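PDB 5EX2: peptidyl-prolyl cis-trans isomerase from Hirschia baltica, which probably catalyses the cis-trans isomerisation of peptide bonds preceding proline, as a periplasmic folding helper of the cyclophilin family. Local coordinates for residues A[18-22]-A[23-27]; A[49-52]-A[53-57]. All coordinates share one frame; numbering follows the deposited sequence.

In the fold
Interactions 1 and 2 are both local, yet they meet in space, with centres about 14 Å apart. Interaction 1 is the turn that carries the chain from strand 17-19, at the edge of a three-stranded antiparallel sheet, into strand 25-30 of the eight-stranded barrel; interaction 2 lies in helix 45-57. Both are partly buried. The turn is closed by backbone and carboxylate hydrogen bonds with one small apolar contact, whereas the helix combines regular backbone bonding, an apolar face and two side-by-side arginines. Those arginines join the two: Arg52 NH2 lies 2.9 Å from Asn24 OD1, and Arg56 forms a salt bridge with Asp23. Val26 and Val55 add apolar packing.

Interaction 1: A[18-22]-A[23-27]; sequences RSVDP and DNLVI
Asp21 turns its carboxylate forward over the turn, where OD1 accepts the backbone N-H of Asp23 at 2.9 Å. The placement follows from chi1 of -174°, which sets CG opposite the backbone nitrogen and beside the carbonyl carbon, so that the group reaches along the chain in the direction of Asp23. The N-H comes in from above the carboxylate plane. This side-chain-to-backbone bond is an Asx turn. The main-chain oxygen of Asp21 is used as well: Asn24 N donates to Asp21 O at 2.8 Å, and Leu25 N reaches Pro22 O at 3.2 Å, two successive i to i+3 bonds that make a short 3-10 turn round Pro22 and Asp23. Both donors sit well above the carbonyl planes.

Asn24 has CG beside its own backbone N (chi1 -67°), which folds the amide back alongside Asp21, with ND2 3.7 Å from Asp21 CB. A water accepts from both Asn24 ND2, at 3.1 Å, and Asp21 N, tying the amide to the start of the turn. The other end of the amide, OD1, accepts from Arg52. On the buried side Val20 and Leu25 cross at about a right angle, Val20 CG1 resting 4.0 Å from Leu25 CB; strand 229-233 touches both side chains.

The side chains of Asp21 and Asp23 run side by side, pointing the same way, with carboxylate planes 44° apart and no charged oxygens in contact. Arg56, a partner of Asp23, probably offsets the cost of two neighbouring acids. The N-H groups of Asp23, Asn24 and Leu25 are thus satisfied inside the turn, by Asp21 OD1, Asp21 O and Pro22 O, while Asp23 OD1 and Asn24 OD1 look outward to the arginines of helix 45-57 and to Ser220.

Interaction 2: A[49-52]-A[53-57]; sequences AQIR and KVVRT
Arg52 and Arg56, one helical turn apart, run side by side and point the same way, their guanidinium planes only 29° apart. Both start with CG beside the backbone N (chi1 -67° and -78°), which sends the chains off the same way, and both are extended from CG to NE. Arg56 NH1 comes alongside the aliphatic part of Arg52, 3.7 Å from its CD and 3.8 Å from its CB, with CD placed obliquely to the guanidinium. The charged groups themselves do not touch, and each has acceptors of its own: Arg52 NE bonds to Asp23 O, while Arg56 NE forms a salt bridge with Asp221. Acidic Asp23 and Asp221 and the amide oxygen of Asn24 probably balance the two positive charges.

Ile51 and Val55 repeat the i to i+4 spacing in apolar form. They approach at a slant, CG2 to CG2 at 4.0 Å, and Val55 CG2 also lies 3.2 Å from Ile51 O. Strand 212-218 packs against Val55 and both arginines, whereas Tyr60 touches Ile51 and Val54.

Behind the side chains, four i to i+4 backbone bonds join residues 49-52 to 53-56, among them Val55 N to Ile51 O at 2.9 Å. Near the C-terminal end, Thr57 OG1 donates in plane to a lone pair of Val54 O at 2.7 Å. The whole is a regular amphipathic alpha-helix, one of the helices that cap the ends of the cyclophilin beta-barrel, here packed on strand 212-218.

Interaction 1: A[18-22]-A[23-27]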
ATOM      1  N   ARG A  18       6.061 -13.531   6.056  1.00  9.68           N
ATOM      2  CA  ARG A  18       5.356 -13.865   4.827  1.00  8.90           C
ATOM      3  C   ARG A  18       6.164 -13.380   3.636  1.00  8.82           C
ATOM      4  O   ARG A  18       6.512 -12.204   3.556  1.00 11.19           O
ATOM      5  CB  ARG A  18       3.964 -13.213   4.831  1.00  9.57           C
ATOM      6  CG  ARG A  18       3.176 -13.394   3.540  1.00 12.01           C
ATOM      7  CD  ARG A  18       1.810 -12.693   3.591  1.00 12.25           C
ATOM      8  NE  ARG A  18       1.915 -11.247   3.764  1.00 10.11           N
ATOM      9  CZ  ARG A  18       2.191 -10.400   2.776  1.00 11.78           C
ATOM     10  NH1 ARG A  18       2.392 -10.850   1.546  1.00 13.17           N
ATOM     11  NH2 ARG A  18       2.272  -9.104   3.028  1.00 12.01           N
ATOM     12  N   SER A  19       6.441 -14.281   2.707  1.00 10.51           N
ATOM     13  CA  SER A  19       7.176 -13.934   1.504  1.00  9.79           C
ATOM     14  C   SER A  19       6.239 -13.219   0.535  1.00 12.89           C
ATOM     15  O   SER A  19       5.161 -13.721   0.228  1.00 13.50           O
ATOM     16  CB  SER A  19       7.754 -15.200   0.883  1.00 13.33           C
ATOM     17  OG  SER A  19       8.398 -14.904  -0.340  1.00 16.79           O
ATOM     18  N   VAL A  20       6.665 -12.061   0.035  1.00 10.62           N
ATOM     19  CA  VAL A  20       5.860 -11.290  -0.905  1.00 10.91           C
ATOM     20  C   VAL A  20       5.986 -11.894  -2.294  1.00 14.33           C
ATOM     21  O   VAL A  20       7.082 -12.143  -2.785  1.00 12.73           O
ATOM     22  CB  VAL A  20       6.282  -9.805  -0.909  1.00 10.29           C
ATOM     23  CG1 VAL A  20       5.573  -9.016  -2.005  1.00 11.75           C
ATOM     24  CG2 VAL A  20       6.006  -9.166   0.455  1.00 12.15           C
ATOM     25  N   ASP A  21       4.848 -12.133  -2.923  1.00 11.45           N
ATOM     26  CA  ASP A  21       4.777 -12.606  -4.297  1.00 10.54           C
ATOM     27  C   ASP A  21       5.450 -11.592  -5.239  1.00 12.89           C
ATOM     28  O   ASP A  21       5.105 -10.415  -5.215  1.00 10.00           O
ATOM     29  CB  ASP A  21       3.294 -12.795  -4.646  1.00 14.20           C
ATOM     30  CG  ASP A  21       3.052 -13.414  -6.005  1.00 16.71           C
ATOM     31  OD1 ASP A  21       3.862 -13.231  -6.933  1.00 16.10           O
ATOM     32  OD2 ASP A  21       1.992 -14.062  -6.153  1.00 22.60           O
ATOM     33  N   PRO A  22       6.413 -12.026  -6.075  1.00 10.76           N
ATOM     34  CA  PRO A  22       7.031 -11.038  -6.971  1.00 12.18           C
ATOM     35  C   PRO A  22       6.044 -10.312  -7.893  1.00 11.54           C
ATOM     36  O   PRO A  22       6.331  -9.178  -8.255  1.00 10.62           O
ATOM     37  CB  PRO A  22       8.015 -11.877  -7.810  1.00 13.35           C
ATOM     38  CG  PRO A  22       8.243 -13.101  -7.070  1.00 15.78           C
ATOM     39  CD  PRO A  22       7.070 -13.343  -6.160  1.00 10.98           C
ATOM     40  N   ASP A  23       4.920 -10.925  -8.248  1.00 10.82           N
ATOM     41  CA  ASP A  23       3.944 -10.248  -9.087  1.00 11.03           C
ATOM     42  C   ASP A  23       3.116  -9.239  -8.276  1.00 10.54           C
ATOM     43  O   ASP A  23       2.311  -8.514  -8.852  1.00 11.61           O
ATOM     44  CB  ASP A  23       3.022 -11.259  -9.780  1.00 12.68           C
ATOM     45  CG  ASP A  23       2.488 -10.741 -11.104  1.00 14.30           C
ATOM     46  OD1 ASP A  23       3.260 -10.104 -11.859  1.00 15.43           O
ATOM     47  OD2 ASP A  23       1.299 -10.955 -11.411  1.00 17.41           O
ATOM     48  N   ASN A  24       3.292  -9.205  -6.959  1.00 10.92           N
ATOM     49  CA  ASN A  24       2.656  -8.177  -6.134  1.00  9.73           C
ATOM     50  C   ASN A  24       3.655  -7.130  -5.657  1.00 10.15           C
ATOM     51  O   ASN A  24       3.357  -6.363  -4.756  1.00 10.80           O
ATOM     52  CB  ASN A  24       1.977  -8.797  -4.907  1.00  9.68           C
ATOM     53  CG  ASN A  24       0.799  -9.660  -5.258  1.00 10.73           C
ATOM     54  OD1 ASN A  24       0.278  -9.602  -6.357  1.00 13.39           O
ATOM     55  ND2 ASN A  24       0.372 -10.480  -4.307  1.00 14.83           N
ATOM     56  N   LEU A  25       4.846  -7.104  -6.247  1.00  9.09           N
ATOM     57  CA  LEU A  25       5.911  -6.236  -5.762  1.00  9.43           C
ATOM     58  C   LEU A  25       6.414  -5.344  -6.880  1.00  9.69           C
ATOM     59  O   LEU A  25       6.883  -5.826  -7.903  1.00 10.06           O
ATOM     60  CB  LEU A  25       7.059  -7.069  -5.193  1.00  9.92           C
ATOM     61  CG  LEU A  25       8.214  -6.339  -4.508  1.00 11.50           C
ATOM     62  CD1 LEU A  25       7.741  -5.484  -3.339  1.00 12.36           C
ATOM     63  CD2 LEU A  25       9.240  -7.370  -4.025  1.00 14.99           C
ATOM     64  N   VAL A  26       6.339  -4.041  -6.645  1.00  8.64           N
ATOM     65  CA  VAL A  26       6.714  -3.043  -7.630  1.00 10.57           C
ATOM     66  C   VAL A  26       7.859  -2.213  -7.090  1.00  8.61           C
ATOM     67  O   VAL A  26       7.854  -1.805  -5.930  1.00  8.91           O
ATOM     68  CB  VAL A  26       5.535  -2.103  -7.946  1.00 11.87           C
ATOM     69  CG1 VAL A  26       5.816  -1.281  -9.200  1.00 15.05           C
ATOM     70  CG2 VAL A  26       4.226  -2.884  -8.060  1.00 21.49           C
ATOM     71  N   ILE A  27       8.841  -1.951  -7.944  1.00  8.81           N
ATOM     72  CA  ILE A  27       9.944  -1.076  -7.598  1.00  9.01           C
ATOM     73  C   ILE A  27       9.723   0.288  -8.250  1.00  8.96           C
ATOM     74  O   ILE A  27       9.699   0.379  -9.458  1.00 10.07           O
ATOM     75  CB  ILE A  27      11.289  -1.635  -8.059  1.00  9.23           C
ATOM     76  CG1 ILE A  27      11.425  -3.118  -7.682  1.00  9.86           C
ATOM     77  CG2 ILE A  27      12.413  -0.817  -7.453  1.00 10.74           C
ATOM     78  CD1 ILE A  27      12.704  -3.735  -8.162  1.00 11.49           C
TER
HETATM   79  O   HOH W   1       2.374 -10.800  -2.012  1.00 12.62           O

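Interaction 2: A[49-52]-A[53-57]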
ATOM      1  N   ALA A  49      -4.540  -4.698 -11.063  1.00 10.66           N
ATOM      2  CA  ALA A  49      -4.333  -5.083 -12.453  1.00 14.00           C
ATOM      3  C   ALA A  49      -3.935  -3.856 -13.277  1.00 11.48           C
ATOM      4  O   ALA A  49      -3.065  -3.924 -14.146  1.00 11.02           O
ATOM      5  CB  ALA A  49      -5.572  -5.734 -13.030  1.00 10.38           C
ATOM      6  N   GLN A  50      -4.584  -2.730 -13.018  1.00  9.92           N
ATOM      7  CA  GLN A  50      -4.255  -1.487 -13.719  1.00 11.55           C
ATOM      8  C   GLN A  50      -2.812  -1.076 -13.495  1.00  8.69           C
ATOM      9  O   GLN A  50      -2.105  -0.706 -14.436  1.00  9.25           O
ATOM     10  CB  GLN A  50      -5.194  -0.378 -13.268  1.00 12.22           C
ATOM     11  CG  GLN A  50      -4.975   0.981 -13.931  1.00 12.83           C
ATOM     12  CD  GLN A  50      -5.643   1.113 -15.287  1.00 16.05           C
ATOM     13  OE1 GLN A  50      -6.178   0.152 -15.835  1.00 16.29           O
ATOM     14  NE2 GLN A  50      -5.638   2.329 -15.821  1.00 13.63           N
ATOM     15  N   ILE A  51      -2.348  -1.128 -12.254  1.00 10.01           N
ATOM     16  CA  ILE A  51      -0.980  -0.707 -11.961  1.00 10.44           C
ATOM     17  C   ILE A  51       0.015  -1.620 -12.669  1.00 10.73           C
ATOM     18  O   ILE A  51       0.954  -1.139 -13.281  1.00  9.05           O
ATOM     19  CB  ILE A  51      -0.710  -0.676 -10.449  1.00  8.88           C
ATOM     20  CG1 ILE A  51      -1.586   0.405  -9.774  1.00 10.03           C
ATOM     21  CG2 ILE A  51       0.763  -0.452 -10.159  1.00 11.36           C
ATOM     22  CD1 ILE A  51      -1.409   1.836 -10.293  1.00 15.22           C
ATOM     23  N   ARG A  52      -0.187  -2.928 -12.616  1.00  9.60           N
ATOM     24  CA  ARG A  52       0.710  -3.821 -13.356  1.00 10.18           C
ATOM     25  C   ARG A  52       0.756  -3.466 -14.835  1.00 10.69           C
ATOM     26  O   ARG A  52       1.828  -3.417 -15.444  1.00 10.74           O
ATOM     27  CB  ARG A  52       0.283  -5.280 -13.220  1.00 11.24           C
ATOM     28  CG  ARG A  52       0.410  -5.852 -11.834  1.00 11.20           C
ATOM     29  CD  ARG A  52       0.433  -7.370 -11.876  1.00 12.63           C
ATOM     30  NE  ARG A  52       0.247  -7.925 -10.542  1.00 14.33           N
ATOM     31  CZ  ARG A  52      -0.909  -8.369 -10.068  1.00 13.83           C
ATOM     32  NH1 ARG A  52      -2.009  -8.361 -10.814  1.00 14.85           N
ATOM     33  NH2 ARG A  52      -0.957  -8.840  -8.835  1.00 13.99           N
ATOM     34  N   LYS A  53      -0.409  -3.232 -15.410  1.00 10.77           N
ATOM     35  CA  LYS A  53      -0.524  -2.880 -16.811  1.00 12.19           C
ATOM     36  C   LYS A  53       0.240  -1.600 -17.119  1.00 11.00           C
ATOM     37  O   LYS A  53       1.018  -1.555 -18.066  1.00 10.69           O
ATOM     38  CB  LYS A  53      -2.003  -2.739 -17.171  1.00 13.75           C
ATOM     39  CG  LYS A  53      -2.294  -2.299 -18.585  1.00 15.95           C
ATOM     40  CD  LYS A  53      -3.804  -2.149 -18.794  1.00 22.88           C
ATOM     41  CE  LYS A  53      -4.136  -1.617 -20.184  1.00 32.55           C
ATOM     42  NZ  LYS A  53      -3.945  -2.643 -21.244  1.00 39.64           N
ATOM     43  N   VAL A  54       0.021  -0.548 -16.337  1.00  9.05           N
ATOM     44  CA  VAL A  54       0.681   0.727 -16.626  1.00 10.09           C
ATOM     45  C   VAL A  54       2.200   0.608 -16.438  1.00  8.93           C
ATOM     46  O   VAL A  54       2.979   1.082 -17.260  1.00 10.23           O
ATOM     47  CB  VAL A  54       0.095   1.862 -15.754  1.00 10.58           C
ATOM     48  CG1 VAL A  54       0.813   3.175 -16.010  1.00 11.44           C
ATOM     49  CG2 VAL A  54      -1.386   2.029 -16.046  1.00 14.50           C
ATOM     50  N   VAL A  55       2.627  -0.063 -15.380  1.00  9.34           N
ATOM     51  CA  VAL A  55       4.049  -0.267 -15.153  1.00  9.30           C
ATOM     52  C   VAL A  55       4.670  -0.916 -16.384  1.00 10.20           C
ATOM     53  O   VAL A  55       5.703  -0.463 -16.883  1.00 11.53           O
ATOM     54  CB  VAL A  55       4.303  -1.135 -13.880  1.00  8.12           C
ATOM     55  CG1 VAL A  55       5.754  -1.606 -13.814  1.00  9.32           C
ATOM     56  CG2 VAL A  55       3.959  -0.357 -12.632  1.00  8.92           C
ATOM     57  N   ARG A  56       4.011  -1.943 -16.907  1.00  8.83           N
ATOM     58  CA  ARG A  56       4.569  -2.732 -18.000  1.00 10.03           C
ATOM     59  C   ARG A  56       4.559  -2.008 -19.343  1.00  8.38           C
ATOM     60  O   ARG A  56       5.205  -2.454 -20.268  1.00 11.34           O
ATOM     61  CB  ARG A  56       3.834  -4.075 -18.088  1.00 11.46           C
ATOM     62  CG  ARG A  56       4.322  -5.010 -17.020  1.00 10.83           C
ATOM     63  CD  ARG A  56       3.386  -6.148 -16.810  1.00 12.86           C
ATOM     64  NE  ARG A  56       3.979  -7.087 -15.878  1.00 11.50           N
ATOM     65  CZ  ARG A  56       3.301  -7.962 -15.151  1.00 13.81           C
ATOM     66  NH1 ARG A  56       1.974  -8.012 -15.215  1.00 12.68           N
ATOM     67  NH2 ARG A  56       3.959  -8.777 -14.344  1.00 13.00           N
ATOM     68  N   THR A  57       3.856  -0.884 -19.443  1.00  9.10           N
ATOM     69  CA  THR A  57       3.976  -0.044 -20.642  1.00 10.16           C
ATOM     70  C   THR A  57       5.264   0.771 -20.668  1.00 10.19           C
ATOM     71  O   THR A  57       5.635   1.311 -21.716  1.00 12.19           O
ATOM     72  CB  THR A  57       2.831   0.980 -20.785  1.00 10.37           C
ATOM     73  OG1 THR A  57       2.946   1.972 -19.756  1.00 11.53           O
ATOM     74  CG2 THR A  57       1.477   0.311 -20.759  1.00 15.80           C
TER